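PDB 1X0G: IscA from Thermosynechococcus elongatus, which binds a [2Fe-2S] cluster and serves as a scaffold for iron-sulfur cluster biosynthesis. Local coordinates for the interface of chains A and B and the interface of chains B and C. Residues are numbered along the deposited sequence; one frame, centred on the assembly and turned at random. Chains: chain A/B/C, IscA.

Contact 1: the interface of chains A and B. Residues chain A 12, 28, 43-44, 46, 90; chain B 84-86.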
# COMPACT_ATOMS: atom_id res chain seq x y z
N LEU A 12 11.55 -14.12 -26.90
CA LEU A 12 10.33 -13.37 -27.28
C LEU A 12 9.67 -13.74 -28.66
O LEU A 12 8.55 -13.27 -28.97
CB LEU A 12 10.49 -11.86 -27.08
CG LEU A 12 10.38 -11.52 -25.58
CD1 LEU A 12 10.50 -10.02 -25.37
CD2 LEU A 12 9.10 -12.09 -24.93
N LEU A 28 6.73 -4.83 -26.93
CA LEU A 28 6.77 -5.28 -25.50
C LEU A 28 6.58 -4.21 -24.43
O LEU A 28 7.14 -3.12 -24.51
CB LEU A 28 8.07 -6.03 -25.17
CG LEU A 28 8.24 -6.62 -23.75
CD1 LEU A 28 7.36 -7.88 -23.55
CD2 LEU A 28 9.70 -6.89 -23.41
N ASP A 43 6.32 -6.38 -14.63
CA ASP A 43 5.13 -6.96 -15.23
C ASP A 43 5.41 -6.89 -16.76
O ASP A 43 5.86 -5.88 -17.27
CB ASP A 43 3.91 -6.20 -14.73
CG ASP A 43 2.61 -6.74 -15.30
OD1 ASP A 43 2.43 -7.95 -15.35
OD2 ASP A 43 1.71 -5.95 -15.68
N LEU A 44 5.29 -8.01 -17.46
CA LEU A 44 5.68 -8.03 -18.87
C LEU A 44 4.56 -8.47 -19.73
O LEU A 44 4.02 -9.56 -19.57
CB LEU A 44 6.79 -9.03 -19.09
CG LEU A 44 8.25 -8.77 -18.71
CD1 LEU A 44 9.02 -9.88 -19.37
CD2 LEU A 44 8.92 -7.44 -19.08
N LEU A 46 3.04 -8.80 -23.88
CA LEU A 46 3.16 -8.68 -25.32
C LEU A 46 1.95 -7.91 -25.71
O LEU A 46 0.83 -8.30 -25.36
CB LEU A 46 3.02 -10.07 -25.91
CG LEU A 46 3.98 -11.24 -25.62
CD1 LEU A 46 3.33 -12.56 -26.15
CD2 LEU A 46 5.40 -11.04 -26.26
N PHE A 90 12.94 -14.49 -17.60
CA PHE A 90 13.56 -13.22 -17.89
C PHE A 90 14.34 -12.77 -16.67
O PHE A 90 14.06 -13.21 -15.58
CB PHE A 90 12.52 -12.20 -18.29
CG PHE A 90 11.85 -12.56 -19.56
CD1 PHE A 90 10.65 -13.32 -19.56
CD2 PHE A 90 12.43 -12.23 -20.79
CE1 PHE A 90 10.03 -13.71 -20.84
CE2 PHE A 90 11.82 -12.61 -22.04
CZ PHE A 90 10.63 -13.36 -22.07
N ASP B 84 2.23 -15.68 -16.55
CA ASP B 84 2.47 -14.81 -17.72
C ASP B 84 3.96 -14.99 -18.18
O ASP B 84 4.62 -15.95 -17.80
CB ASP B 84 2.11 -13.32 -17.37
CG ASP B 84 3.01 -12.74 -16.23
OD1 ASP B 84 2.60 -12.68 -15.02
OD2 ASP B 84 4.16 -12.34 -16.58
N LEU B 85 4.48 -14.03 -18.93
CA LEU B 85 5.84 -13.97 -19.29
C LEU B 85 6.81 -14.06 -18.12
O LEU B 85 7.87 -14.64 -18.30
CB LEU B 85 6.13 -12.70 -20.05
CG LEU B 85 5.22 -12.38 -21.19
CD1 LEU B 85 6.01 -11.62 -22.25
CD2 LEU B 85 4.62 -13.67 -21.78
N MET B 86 6.52 -13.44 -16.98
CA MET B 86 7.35 -13.51 -15.78
C MET B 86 7.13 -14.76 -14.97
O MET B 86 7.61 -14.83 -13.84
CB MET B 86 7.01 -12.38 -14.80
CG MET B 86 7.00 -10.99 -15.38
SD MET B 86 8.68 -10.54 -15.66
CE MET B 86 9.12 -10.28 -13.96

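Contact 2: the interface of chains B and C. Residues chain B 89-91; chain C 99-102.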
# COMPACT_ATOMS: atom_id res chain seq x y z
N ALA B 89 2.69 -16.77 -10.44
CA ALA B 89 2.75 -16.20 -9.13
C ALA B 89 1.38 -16.04 -8.59
O ALA B 89 0.42 -15.65 -9.28
CB ALA B 89 3.44 -14.90 -9.18
N PHE B 90 1.29 -16.29 -7.30
CA PHE B 90 0.08 -15.90 -6.62
C PHE B 90 -0.15 -14.38 -6.72
O PHE B 90 0.78 -13.65 -6.87
CB PHE B 90 0.03 -16.48 -5.21
CG PHE B 90 -0.40 -17.91 -5.22
CD1 PHE B 90 0.50 -18.94 -5.04
CD2 PHE B 90 -1.74 -18.25 -5.48
CE1 PHE B 90 0.10 -20.25 -5.06
CE2 PHE B 90 -2.15 -19.60 -5.50
CZ PHE B 90 -1.21 -20.59 -5.29
N ARG B 91 -1.41 -13.95 -6.69
CA ARG B 91 -1.76 -12.59 -6.79
C ARG B 91 -2.73 -12.29 -5.64
O ARG B 91 -3.73 -13.00 -5.45
CB ARG B 91 -2.45 -12.36 -8.11
CG ARG B 91 -1.64 -12.57 -9.32
CD ARG B 91 -0.49 -11.71 -9.38
NE ARG B 91 0.45 -12.53 -10.11
CZ ARG B 91 0.92 -12.29 -11.34
NH1 ARG B 91 0.59 -11.20 -12.01
NH2 ARG B 91 1.71 -13.20 -11.89
N GLN C 99 -3.31 -4.49 -4.99
CA GLN C 99 -2.94 -5.64 -5.83
C GLN C 99 -1.46 -5.83 -5.74
O GLN C 99 -0.66 -4.99 -6.07
CB GLN C 99 -3.45 -5.51 -7.29
CG GLN C 99 -3.07 -6.67 -8.23
CD GLN C 99 -3.65 -8.09 -7.90
OE1 GLN C 99 -4.90 -8.34 -7.81
NE2 GLN C 99 -2.71 -9.07 -7.80
N THR C 100 -1.13 -6.96 -5.18
CA THR C 100 0.21 -7.27 -4.87
C THR C 100 0.57 -8.63 -5.48
O THR C 100 -0.17 -9.60 -5.43
CB THR C 100 0.43 -7.14 -3.33
OG1 THR C 100 1.80 -6.79 -3.12
CG2 THR C 100 0.19 -8.45 -2.63
N CYS C 101 1.70 -8.67 -6.14
CA CYS C 101 2.08 -9.90 -6.82
C CYS C 101 2.98 -10.81 -5.87
O CYS C 101 3.84 -10.30 -5.15
CB CYS C 101 2.64 -9.53 -8.15
SG CYS C 101 3.27 -10.97 -8.99
N GLY C 102 2.70 -12.11 -5.81
CA GLY C 102 3.33 -12.98 -4.80
C GLY C 102 4.66 -13.38 -5.35
O GLY C 102 5.07 -12.92 -6.40

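Contact 3: the interface of chains B and C. Residues chain B 98-101; chain C 90-93.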
# COMPACT_ATOMS: atom_id res chain seq x y z
N SER B 98 -5.84 -1.76 0.40
CA SER B 98 -5.94 -0.58 -0.53
C SER B 98 -6.07 0.82 0.11
O SER B 98 -6.03 1.84 -0.61
CB SER B 98 -7.10 -0.75 -1.49
OG SER B 98 -7.31 0.47 -2.15
N GLN B 99 -6.30 0.90 1.42
CA GLN B 99 -6.56 2.17 2.04
C GLN B 99 -5.19 2.77 2.35
O GLN B 99 -4.41 2.19 3.08
CB GLN B 99 -7.46 1.98 3.28
CG GLN B 99 -9.04 2.16 3.03
CD GLN B 99 -9.39 3.65 2.71
OE1 GLN B 99 -10.41 3.96 2.01
NE2 GLN B 99 -8.50 4.59 3.19
N THR B 100 -4.88 3.92 1.79
CA THR B 100 -3.69 4.62 2.17
C THR B 100 -4.02 5.95 2.89
O THR B 100 -4.99 6.60 2.62
CB THR B 100 -2.88 4.80 0.95
OG1 THR B 100 -1.53 4.51 1.26
CG2 THR B 100 -2.94 6.14 0.49
N CYS B 101 -3.22 6.33 3.87
CA CYS B 101 -3.53 7.53 4.61
C CYS B 101 -2.67 8.72 4.20
O CYS B 101 -1.50 8.58 4.03
CB CYS B 101 -3.42 7.32 6.10
SG CYS B 101 -3.86 8.94 6.88
N PHE C 90 -6.34 13.37 4.22
CA PHE C 90 -6.97 12.70 3.14
C PHE C 90 -6.76 11.24 3.30
O PHE C 90 -5.78 10.83 3.79
CB PHE C 90 -6.38 13.16 1.80
CG PHE C 90 -6.81 14.53 1.42
CD1 PHE C 90 -5.95 15.61 1.51
CD2 PHE C 90 -8.11 14.79 1.08
CE1 PHE C 90 -6.35 16.89 1.18
CE2 PHE C 90 -8.53 16.13 0.78
CZ PHE C 90 -7.65 17.15 0.81
N ARG C 91 -7.75 10.45 2.95
CA ARG C 91 -7.63 9.01 2.84
C ARG C 91 -7.79 8.68 1.34
O ARG C 91 -8.82 9.12 0.74
CB ARG C 91 -8.82 8.38 3.55
CG ARG C 91 -8.93 8.71 4.94
CD ARG C 91 -7.66 8.50 5.67
NE ARG C 91 -7.59 9.58 6.63
CZ ARG C 91 -7.45 9.45 7.96
NH1 ARG C 91 -7.29 8.24 8.53
NH2 ARG C 91 -7.44 10.57 8.72
N PHE C 92 -6.86 7.93 0.76
CA PHE C 92 -6.93 7.49 -0.62
C PHE C 92 -7.24 5.99 -0.72
O PHE C 92 -6.58 5.14 -0.12
CB PHE C 92 -5.57 7.72 -1.29
CG PHE C 92 -5.08 9.12 -1.19
CD1 PHE C 92 -4.33 9.53 -0.09
CD2 PHE C 92 -5.42 10.05 -2.15
CE1 PHE C 92 -3.85 10.85 0.03
CE2 PHE C 92 -4.98 11.37 -2.03
CZ PHE C 92 -4.16 11.78 -0.93
N HIS C 93 -8.22 5.63 -1.50
CA HIS C 93 -8.64 4.21 -1.67
C HIS C 93 -8.72 3.96 -3.15
O HIS C 93 -9.55 4.55 -3.82
CB HIS C 93 -10.02 3.99 -1.06
CG HIS C 93 -10.54 2.61 -1.25
ND1 HIS C 93 -10.66 1.71 -0.20
CD2 HIS C 93 -11.04 1.98 -2.35
CE1 HIS C 93 -11.19 0.58 -0.66
NE2 HIS C 93 -11.42 0.72 -1.96

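Contact 4: the interface of chains B and C. Residues chain B 59-60, 62; chain C 4, 6, 9.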
# COMPACT_ATOMS: atom_id res chain seq x y z
N SER B 59 -14.14 -21.83 0.60
CA SER B 59 -14.01 -21.40 -0.78
C SER B 59 -13.48 -22.60 -1.53
O SER B 59 -12.56 -23.28 -1.08
CB SER B 59 -13.02 -20.22 -0.90
OG SER B 59 -13.03 -19.59 -2.18
N GLN B 60 -14.08 -22.84 -2.67
CA GLN B 60 -13.76 -23.94 -3.54
C GLN B 60 -13.70 -25.28 -2.80
O GLN B 60 -12.96 -26.20 -3.18
CB GLN B 60 -12.51 -23.63 -4.35
CG GLN B 60 -12.61 -22.37 -5.22
CD GLN B 60 -14.00 -22.18 -5.88
OE1 GLN B 60 -14.22 -22.58 -7.04
NE2 GLN B 60 -14.93 -21.56 -5.15
N TRP B 62 -12.45 -25.86 -0.14
CA TRP B 62 -11.30 -25.92 0.76
C TRP B 62 -11.69 -25.10 1.93
O TRP B 62 -12.13 -23.98 1.73
CB TRP B 62 -10.11 -25.17 0.17
CG TRP B 62 -9.39 -25.85 -0.91
CD1 TRP B 62 -9.85 -26.17 -2.15
CD2 TRP B 62 -8.03 -26.27 -0.87
NE1 TRP B 62 -8.88 -26.81 -2.89
CE2 TRP B 62 -7.74 -26.88 -2.12
CE3 TRP B 62 -7.02 -26.22 0.10
CZ2 TRP B 62 -6.49 -27.41 -2.42
CZ3 TRP B 62 -5.81 -26.75 -0.19
CH2 TRP B 62 -5.54 -27.33 -1.44
N LEU C 4 -10.61 -17.61 -3.06
CA LEU C 4 -9.54 -18.18 -3.88
C LEU C 4 -10.10 -18.52 -5.21
O LEU C 4 -10.95 -19.37 -5.27
CB LEU C 4 -9.12 -19.49 -3.28
CG LEU C 4 -8.79 -19.47 -1.79
CD1 LEU C 4 -8.25 -20.85 -1.46
CD2 LEU C 4 -7.72 -18.49 -1.41
N PRO C 6 -10.53 -20.21 -9.02
CA PRO C 6 -10.21 -21.58 -9.51
C PRO C 6 -8.75 -21.78 -9.94
O PRO C 6 -8.14 -22.81 -9.60
CB PRO C 6 -11.19 -21.79 -10.68
CG PRO C 6 -12.37 -20.94 -10.31
CD PRO C 6 -11.75 -19.68 -9.68
N ILE C 9 -6.87 -22.53 -6.86
CA ILE C 9 -7.16 -23.77 -6.21
C ILE C 9 -6.30 -24.82 -6.86
O ILE C 9 -5.79 -25.69 -6.18
CB ILE C 9 -8.68 -24.12 -6.32
CG1 ILE C 9 -9.32 -24.21 -4.92
CG2 ILE C 9 -8.88 -25.39 -7.11
CD1 ILE C 9 -8.75 -23.25 -3.93

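Contact 1: the interface of chains A and B
The backbone N of B:Met86, whose side chain packs on A:Leu44, donates to the carboxylate OD2 of B:Asp84 at 2.6 Å, reaching it from above the carboxylate plane, within the turn between strands 78-84 and 87-93 of chain B. This hairpin turn plugs the B:Leu85 side chain into an apolar, leucine-lined pocket of chain A, one patch of an A-B interface that is not an exact two-fold in this tetrameric protein. The carbonyl oxygen of B:Leu85 lies at the edge of the A:Phe90 ring, in its plane, 3.3 Å from CD1. B:Leu85 has CG anti to its own carbonyl carbon (chi1 -49°), which sends CD1 in among A:Leu12, A:Leu28 and A:Leu46; CD1 is 4.0 Å from A:Leu46 CG. A:Leu44 crosses both B:Leu85 and B:Met86 at about a right angle, its CB meeting B:Leu85 CB at 3.9 Å, and its CD1 lies over one face of the A:Phe90 ring, toward its rim. An alanine in place of A:Leu44 would keep the CB contact but is likely to leave the B:Met86 sulfur without its neighbour. B:Met86 is bent at chi2 and chi3, which folds its thioether back over strand 40-46, where SD rests 3.5 Å from A:Leu44 CG.

Contact 2: the interface of chains B and C
B:Arg91 and the cluster cysteine C:Cys101 face each other where two strands of this HesB/IscA-family protein pair antiparallel across the subunit boundary. The side-chain sulfur C:Cys101 SG lies over one face of the B:Arg91 guanidinium, offset toward its rim, 3.6 Å from CZ. C:Cys101 carries SG anti to the backbone N (chi1 175°), a setting that directs the sulfur toward the arginine. The arginine chain bends at chi2 and chi3, and its NE donates back to the carbonyl oxygen of B:Ala89 at 3.2 Å, from above the carbonyl plane; this intrachain bond helps fix the rotation of the guanidinium against the sulfur. On the same sulfur B:Ala89 CB closes in at 3.9 Å, so a methyl group and a cationic plane both border it. Further along the strand, C:Gln99 reaches across B:Arg91, its amide NE2 resting 3.3 Å from the aliphatic CB. The amide and guanidinium planes are turned 59° apart, and the amide meets the arginine's alkyl part. C:Gly102, the glycine of the cluster-binding Cys-Gly-Cys segment, lies just past strand 99-101 and extends the backbone pairing to strand 87-93 of chain B. Its N donates to the carbonyl oxygen of B:Phe90 at 2.7 Å, with 151° at the hydrogen.

Contact 3: the interface of chains B and C
B:Gln99, C:Phe92 and C:His93 bury the most surface where strand 99-101 of chain B runs antiparallel to strand 87-93 of chain C. The B:Gln99 side chain crosses C:His93 at about a right angle, with amide and imidazole planes 46° apart. Its CG sits at the edge of the imidazole, in the ring plane, 3.6 Å from ND1. The amide OE1 accepts a weak hydrogen bond from C:His93 ND1 at 3.2 Å, bent to 129° at the hydrogen. From another direction the hydroxyl OG of B:Ser98 stands over the centre of the same ring. C:His93 has CG anti to its backbone N (chi1 177°), which presents a ring face to the serine and an edge to the glutamine. An alanine at B:Gln99 would probably leave the C:His93 ring without its edge contact and weak ND1 acceptor, and so freer to turn. B:Thr100 is held by two backbone bonds: its N donates to C:Phe92 O at 2.8 Å, nearly straight, and its O receives C:Phe92 N at 3.0 Å. Its methyl CG2 packs against C:Phe92 CB at 3.5 Å and leans on ring atom CD1. At the cluster end, B:Cys101 SG meets the C:Arg91 guanidinium toward its rim, the two-fold counterpart of C:Cys101 with B:Arg91. The site thus splices strand 99-101, entered from the short 3-10 helix 96-98, onto strand 87-93 of the partner as part of a shared sheet.

Contact 4: the interface of chains B and C
C:Ile9, on helix 6-16, slides past the B:Trp62 side chain in the opposite direction and lays its methyl CD1 over the face of the five-membered ring, 3.8 Å from the centroid. This CH-pi contact is offset toward the rim, and the methylene CG1 sits by the NE1-CD1 bond of the indole, 3.3 Å from NE1. The same CG1 touches B:Gln60 CB at 3.3 Å, so the isoleucine is wedged between the indole and the base of the glutamine. B:Gln60 passes C:Ile9 at a slant; with CG anti to its carbonyl carbon (chi1 -58°) and a bend at chi2, its chain runs over the start of the helix. There CG comes 3.4 Å from the carbonyl oxygen of C:Leu4, and the amide OE1 approaches C:Pro6 CG. At the end of strand 55-59, B:Ser59 turns its hydroxyl OG toward strand 3-4, where the backbone N of C:Leu4 donates to it at 3.2 Å along a nearly straight line, 169° at the hydrogen. Together these contacts hold the N-terminal strand and first helix of chain C against chain B, consistent with the domain-swapped pairing of these chains.

Contacts 2, 3 and 4 belong to the two-fold B-C interface, whereas contact 1 joins chain A to chain B. Contacts 2 and 3 lie about 20 Å apart between C-alpha centres and use the same two elements, strands 87-93 and 99-101, with the chains exchanged, so each brings a cluster cysteine beside an arginine of the partner. Contact 4, about 16 Å from contact 2, adds the N-terminal segment of chain C. Contact 1 is about 15 Å from contact 2; its chain B turn directly precedes the strand used there, linking chain A to the B-C pair within the four-chain assembly.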